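PDB 7JVH: glycoside Hydrolase Family 43_12 from Metagenome, which probably hydrolyses glycosidic bonds in plant cell-wall polysaccharides such as xylan or arabinan. Local coordinates for residues I441-Q446 with V519-L524; I267-N272 with S344-V349. One frame throughout, in Å; residues are numbered along the deposited sequence.

Interaction 1 of 2, residues I441-Q446 with V519-L524; sequences IKYTAQ and VTTDGL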
loop_
_atom_site.group_PDB
_atom_site.type_symbol
_atom_site.label_atom_id
_atom_site.label_comp_id
_atom_site.label_asym_id
_atom_site.label_seq_id
_atom_site.Cartn_x
_atom_site.Cartn_y
_atom_site.Cartn_z
ATOM N N ILE A 441 -1.110 13.770 5.546
ATOM C CA ILE A 441 -2.129 14.049 6.558
ATOM C C ILE A 441 -2.905 15.298 6.139
ATOM O O ILE A 441 -4.131 15.345 6.244
ATOM C CB ILE A 441 -1.505 14.271 7.948
ATOM C CG1 ILE A 441 -0.622 13.086 8.342
ATOM C CG2 ILE A 441 -2.606 14.429 8.987
ATOM C CD1 ILE A 441 0.161 13.321 9.611
ATOM N N LYS A 442 -2.165 16.306 5.671
ATOM C CA LYS A 442 -2.742 17.552 5.168
ATOM C C LYS A 442 -2.639 17.599 3.653
ATOM O O LYS A 442 -1.549 17.586 3.111
ATOM C CB LYS A 442 -2.015 18.752 5.746
ATOM C CG LYS A 442 -2.394 19.086 7.172
ATOM C CD LYS A 442 -1.575 20.271 7.667
ATOM C CE LYS A 442 -2.003 20.656 9.073
ATOM N NZ LYS A 442 -1.181 21.809 9.573
ATOM N N TYR A 443 -3.787 17.633 2.976
ATOM C CA TYR A 443 -3.812 17.716 1.527
ATOM C C TYR A 443 -5.026 18.503 1.028
ATOM O O TYR A 443 -5.960 18.800 1.772
ATOM C CB TYR A 443 -3.700 16.322 0.855
ATOM C CG TYR A 443 -4.988 15.554 0.691
ATOM C CD1 TYR A 443 -5.759 15.687 -0.465
ATOM C CD2 TYR A 443 -5.433 14.671 1.674
ATOM C CE1 TYR A 443 -6.935 14.988 -0.630
ATOM C CE2 TYR A 443 -6.598 13.945 1.508
ATOM C CZ TYR A 443 -7.346 14.114 0.362
ATOM O OH TYR A 443 -8.531 13.407 0.218
ATOM N N THR A 444 -4.946 18.865 -0.249
ATOM C CA THR A 444 -5.944 19.619 -0.961
ATOM C C THR A 444 -5.955 19.002 -2.337
ATOM O O THR A 444 -4.907 18.774 -2.927
ATOM C CB THR A 444 -5.591 21.129 -1.050
ATOM O OG1 THR A 444 -5.497 21.674 0.268
ATOM C CG2 THR A 444 -6.642 21.908 -1.828
ATOM N N ALA A 445 -7.160 18.705 -2.835
ATOM C CA ALA A 445 -7.333 18.079 -4.127
ATOM C C ALA A 445 -8.544 18.674 -4.791
ATOM O O ALA A 445 -9.461 19.155 -4.114
ATOM C CB ALA A 445 -7.503 16.575 -3.940
ATOM N N GLN A 446 -8.543 18.647 -6.124
ATOM C CA GLN A 446 -9.711 19.011 -6.896
ATOM C C GLN A 446 -9.794 18.251 -8.210
ATOM O O GLN A 446 -8.785 17.792 -8.737
ATOM C CB GLN A 446 -9.694 20.505 -7.175
ATOM C CG GLN A 446 -8.386 20.996 -7.755
ATOM C CD GLN A 446 -8.556 22.276 -8.522
ATOM O OE1 GLN A 446 -8.213 23.344 -8.036
ATOM N NE2 GLN A 446 -9.086 22.169 -9.730
ATOM N N VAL A 519 -11.771 19.133 -2.311
ATOM C CA VAL A 519 -11.763 18.777 -0.914
ATOM C C VAL A 519 -10.402 19.129 -0.354
ATOM O O VAL A 519 -9.380 19.006 -1.046
ATOM C CB VAL A 519 -12.085 17.246 -0.686
ATOM C CG1 VAL A 519 -10.998 16.344 -1.251
ATOM C CG2 VAL A 519 -12.289 16.934 0.794
ATOM N N THR A 520 -10.388 19.587 0.900
ATOM C CA THR A 520 -9.164 19.901 1.614
ATOM C C THR A 520 -9.280 19.371 3.036
ATOM O O THR A 520 -10.343 19.448 3.645
ATOM C CB THR A 520 -8.868 21.426 1.640
ATOM O OG1 THR A 520 -7.638 21.683 2.337
ATOM C CG2 THR A 520 -10.009 22.208 2.327
ATOM N N THR A 521 -8.168 18.838 3.554
ATOM C CA THR A 521 -8.098 18.340 4.916
ATOM C C THR A 521 -6.891 18.954 5.624
ATOM O O THR A 521 -5.787 18.944 5.095
ATOM C CB THR A 521 -8.047 16.774 4.992
ATOM O OG1 THR A 521 -7.818 16.372 6.342
ATOM C CG2 THR A 521 -6.933 16.187 4.118
ATOM N N ASP A 522 -7.141 19.470 6.833
ATOM C CA ASP A 522 -6.135 20.021 7.708
ATOM C C ASP A 522 -5.594 18.989 8.698
ATOM O O ASP A 522 -4.961 19.348 9.677
ATOM C CB ASP A 522 -6.725 21.209 8.481
ATOM C CG ASP A 522 -7.822 20.804 9.434
ATOM O OD1 ASP A 522 -8.248 19.631 9.415
ATOM O OD2 ASP A 522 -8.251 21.685 10.209
ATOM N N GLY A 523 -5.872 17.702 8.444
ATOM C CA GLY A 523 -5.475 16.607 9.315
ATOM C C GLY A 523 -6.514 16.242 10.355
ATOM O O GLY A 523 -6.487 15.121 10.858
ATOM N N LEU A 524 -7.415 17.182 10.679
ATOM C CA LEU A 524 -8.482 16.988 11.654
ATOM C C LEU A 524 -9.861 16.811 11.025
ATOM O O LEU A 524 -10.669 16.030 11.522
ATOM C CB LEU A 524 -8.546 18.143 12.659
ATOM C CG LEU A 524 -7.414 18.219 13.715
ATOM C CD1 LEU A 524 -7.506 19.506 14.531
ATOM C CD2 LEU A 524 -7.328 17.023 14.661
#
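Y443 and T521 face each other as an antiparallel hydrogen-bonded pair, and their side chains cross at a slant. T521 pushes its methyl at the tyrosine ring, CG2 of T521 lying 3.2 Å from CD2 of Y443. With chi1 at 85°, Y443 has its CG set between its own backbone N and carbonyl carbon, and this swings the ring over the partner strand until OH of Y443 comes within 4.1 Å of CG1 of V519. CB of A445 meets the ring edge in plane.

On the opposite face these two strands carry polar side chains. T444 and T520 lie side by side and point the same way; OG1 of T444 is 3.0 Å from OG1 of T520, close enough for a hydrogen bond, though O of Y443 is a weaker alternative for the T520 hydroxyl. E38 also binds the T444 hydroxyl. K442 extends alongside the D522 carbonyl, its CE 3.3 Å from O of D522, and its amine forms a salt bridge with D40.

OG1 of T521 accepts from N of G523 in an ST turn and is also hydrogen-bonded to O of N525, while OD1 of D522 accepts from N of L524 in an Asx turn. Strand 28-37 flanks 442-451 and strand 525-531 flanks 515-522 in this concanavalin A-like sheet, while L461 and C463 of strand 458-464 in the second sheet pack on V519.

Interaction 2 of 2, residues I267-N272 with S344-V349; sequences IFKADN and SGTWPV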
loop_
_atom_site.group_PDB
_atom_site.type_symbol
_atom_site.label_atom_id
_atom_site.label_comp_id
_atom_site.label_asym_id
_atom_site.label_seq_id
_atom_site.Cartn_x
_atom_site.Cartn_y
_atom_site.Cartn_z
ATOM N N ILE A 267 16.141 -10.512 14.776
ATOM C CA ILE A 267 17.118 -11.195 13.936
ATOM C C ILE A 267 17.671 -12.446 14.640
ATOM O O ILE A 267 18.014 -12.401 15.834
ATOM C CB ILE A 267 18.288 -10.260 13.551
ATOM C CG1 ILE A 267 19.194 -10.909 12.495
ATOM C CG2 ILE A 267 19.110 -9.872 14.780
ATOM C CD1 ILE A 267 18.612 -10.929 11.097
ATOM N N PHE A 268 17.760 -13.538 13.868
ATOM C CA PHE A 268 18.222 -14.846 14.300
ATOM C C PHE A 268 19.326 -15.281 13.351
ATOM O O PHE A 268 19.331 -14.872 12.188
ATOM C CB PHE A 268 17.093 -15.876 14.150
ATOM C CG PHE A 268 15.894 -15.626 15.024
ATOM C CD1 PHE A 268 14.855 -14.807 14.597
ATOM C CD2 PHE A 268 15.795 -16.237 16.270
ATOM C CE1 PHE A 268 13.759 -14.592 15.399
ATOM C CE2 PHE A 268 14.688 -16.011 17.077
ATOM C CZ PHE A 268 13.665 -15.198 16.634
ATOM N N LYS A 269 20.230 -16.144 13.825
ATOM C CA LYS A 269 21.212 -16.789 12.946
ATOM C C LYS A 269 21.361 -18.300 13.206
ATOM O O LYS A 269 21.037 -18.786 14.291
ATOM C CB LYS A 269 22.570 -16.073 13.031
ATOM C CG LYS A 269 23.432 -16.436 14.228
ATOM C CD LYS A 269 24.711 -15.607 14.268
ATOM C CE LYS A 269 25.546 -15.924 15.498
ATOM N NZ LYS A 269 26.485 -17.069 15.273
ATOM N N ALA A 270 21.846 -19.026 12.190
ATOM C CA ALA A 270 22.087 -20.462 12.268
ATOM C C ALA A 270 23.223 -20.893 11.358
ATOM O O ALA A 270 23.530 -20.204 10.381
ATOM C CB ALA A 270 20.832 -21.236 11.905
ATOM N N ASP A 271 23.829 -22.046 11.682
ATOM C CA ASP A 271 24.927 -22.618 10.905
ATOM C C ASP A 271 24.447 -23.500 9.752
ATOM O O ASP A 271 25.254 -23.968 8.949
ATOM C CB ASP A 271 25.855 -23.425 11.811
ATOM C CG ASP A 271 26.544 -22.563 12.860
ATOM O OD1 ASP A 271 26.898 -21.391 12.587
ATOM O OD2 ASP A 271 26.742 -23.057 13.981
ATOM N N ASN A 272 23.129 -23.719 9.687
ATOM C CA ASN A 272 22.478 -24.604 8.719
ATOM C C ASN A 272 21.063 -24.096 8.392
ATOM O O ASN A 272 20.393 -23.505 9.251
ATOM C CB ASN A 272 22.476 -26.034 9.289
ATOM C CG ASN A 272 21.445 -26.949 8.654
ATOM O OD1 ASN A 272 20.300 -26.999 9.093
ATOM N ND2 ASN A 272 21.866 -27.744 7.674
ATOM N N SER A 344 28.813 -4.946 8.830
ATOM C CA SER A 344 30.254 -5.178 8.811
ATOM C C SER A 344 30.674 -6.245 9.835
ATOM O O SER A 344 31.804 -6.718 9.795
ATOM C CB SER A 344 31.011 -3.876 9.080
ATOM O OG SER A 344 30.645 -3.327 10.332
ATOM N N GLY A 345 29.763 -6.584 10.755
ATOM C CA GLY A 345 29.968 -7.594 11.781
ATOM C C GLY A 345 29.005 -8.761 11.623
ATOM O O GLY A 345 28.349 -8.909 10.591
ATOM N N THR A 346 28.935 -9.600 12.659
ATOM C CA THR A 346 28.049 -10.772 12.692
ATOM C C THR A 346 26.588 -10.428 12.353
ATOM O O THR A 346 25.968 -11.122 11.557
ATOM C CB THR A 346 28.094 -11.446 14.081
ATOM O OG1 THR A 346 29.453 -11.777 14.409
ATOM C CG2 THR A 346 27.237 -12.703 14.113
ATOM N N TRP A 347 26.065 -9.350 12.953
ATOM C CA TRP A 347 24.648 -8.992 12.873
ATOM C C TRP A 347 24.339 -7.658 12.198
ATOM O O TRP A 347 25.096 -6.698 12.324
ATOM C CB TRP A 347 24.059 -8.902 14.273
ATOM C CG TRP A 347 24.258 -10.099 15.147
ATOM C CD1 TRP A 347 25.219 -10.270 16.078
ATOM C CD2 TRP A 347 23.417 -11.258 15.204
ATOM N NE1 TRP A 347 25.048 -11.480 16.711
ATOM C CE2 TRP A 347 23.947 -12.105 16.191
ATOM C CE3 TRP A 347 22.266 -11.660 14.510
ATOM C CZ2 TRP A 347 23.380 -13.338 16.502
ATOM C CZ3 TRP A 347 21.697 -12.891 14.824
ATOM C CH2 TRP A 347 22.258 -13.713 15.808
ATOM N N PRO A 348 23.178 -7.541 11.515
ATOM C CA PRO A 348 22.759 -6.276 10.905
ATOM C C PRO A 348 22.231 -5.282 11.927
ATOM O O PRO A 348 21.415 -5.646 12.773
ATOM C CB PRO A 348 21.617 -6.713 9.984
ATOM C CG PRO A 348 21.039 -7.906 10.650
ATOM C CD PRO A 348 22.204 -8.625 11.295
ATOM N N VAL A 349 22.701 -4.032 11.830
ATOM C CA VAL A 349 22.266 -2.924 12.662
ATOM C C VAL A 349 21.578 -1.941 11.730
ATOM O O VAL A 349 22.163 -1.517 10.739
ATOM C CB VAL A 349 23.469 -2.201 13.297
ATOM C CG1 VAL A 349 23.057 -0.872 13.927
ATOM C CG2 VAL A 349 24.167 -3.101 14.309
#
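Strand residues I267-K269 and the irregular segment T346-P348 run roughly antiparallel, their end-to-end directions 154° apart, but the backbones stay well separated, CA of I267 lying 7.9 Å from CA of W347. Both belong to the five-bladed beta-propeller of family 43: strand 265-270 is the third strand of one blade's four-stranded sheet, and S344-P348 connects strands 335-342 and 349-350 of another blade.

W347 bridges the gap between them. With CG anti to the carbonyl carbon (chi1 -53°), the indole is turned toward the strand, its six-membered part entering between the side chains of I267 and K269. The lysine's aliphatic chain crosses the tryptophan at about a right angle, with CD 3.3 Å above one ring face and offset toward its rim; CG2 of T346 lies over that same face. F268 meets the ring through its main chain alone, its carbonyl C standing at the indole edge, 3.7 Å from CZ3 of W347. I267 comes in obliquely, with CG2 3.6 Å from CE3 of W347. W280, from the strand's own blade, stacks on the indole, and M253 touches both I267 and P348. An alanine in place of W347 would probably open a gap between the two blades, leaving the lysine methylenes without the flat surface they lie on and W280 without its stacking partner.

The contact across the segments is thus apolar, and on its buried side CD1 of I267 ends against the P348 ring, 3.9 Å from CG of P348.

In the fold
The two contacts belong to different domains and follow in series: interaction 2 closes at V349 before interaction 1 opens at I441. Their centres are 44 Å apart, on opposite sides of the chain's centre, and their nearest atoms about 26 Å apart, and they share no strand or sheet. Interaction 2 joins two four-stranded sheets of the family 43 propeller, whereas interaction 1 pairs neighbouring strands inside one sheet of the C-terminal concanavalin A-like domain. That sheet also takes in strand 28-37, so the chain's N-terminal part is built into the C-terminal domain. Within interaction 1, O of G523 is hydrogen-bonded to ND2 of N325, between propeller strands 316-322 and 335-342, so this contact touches both domains.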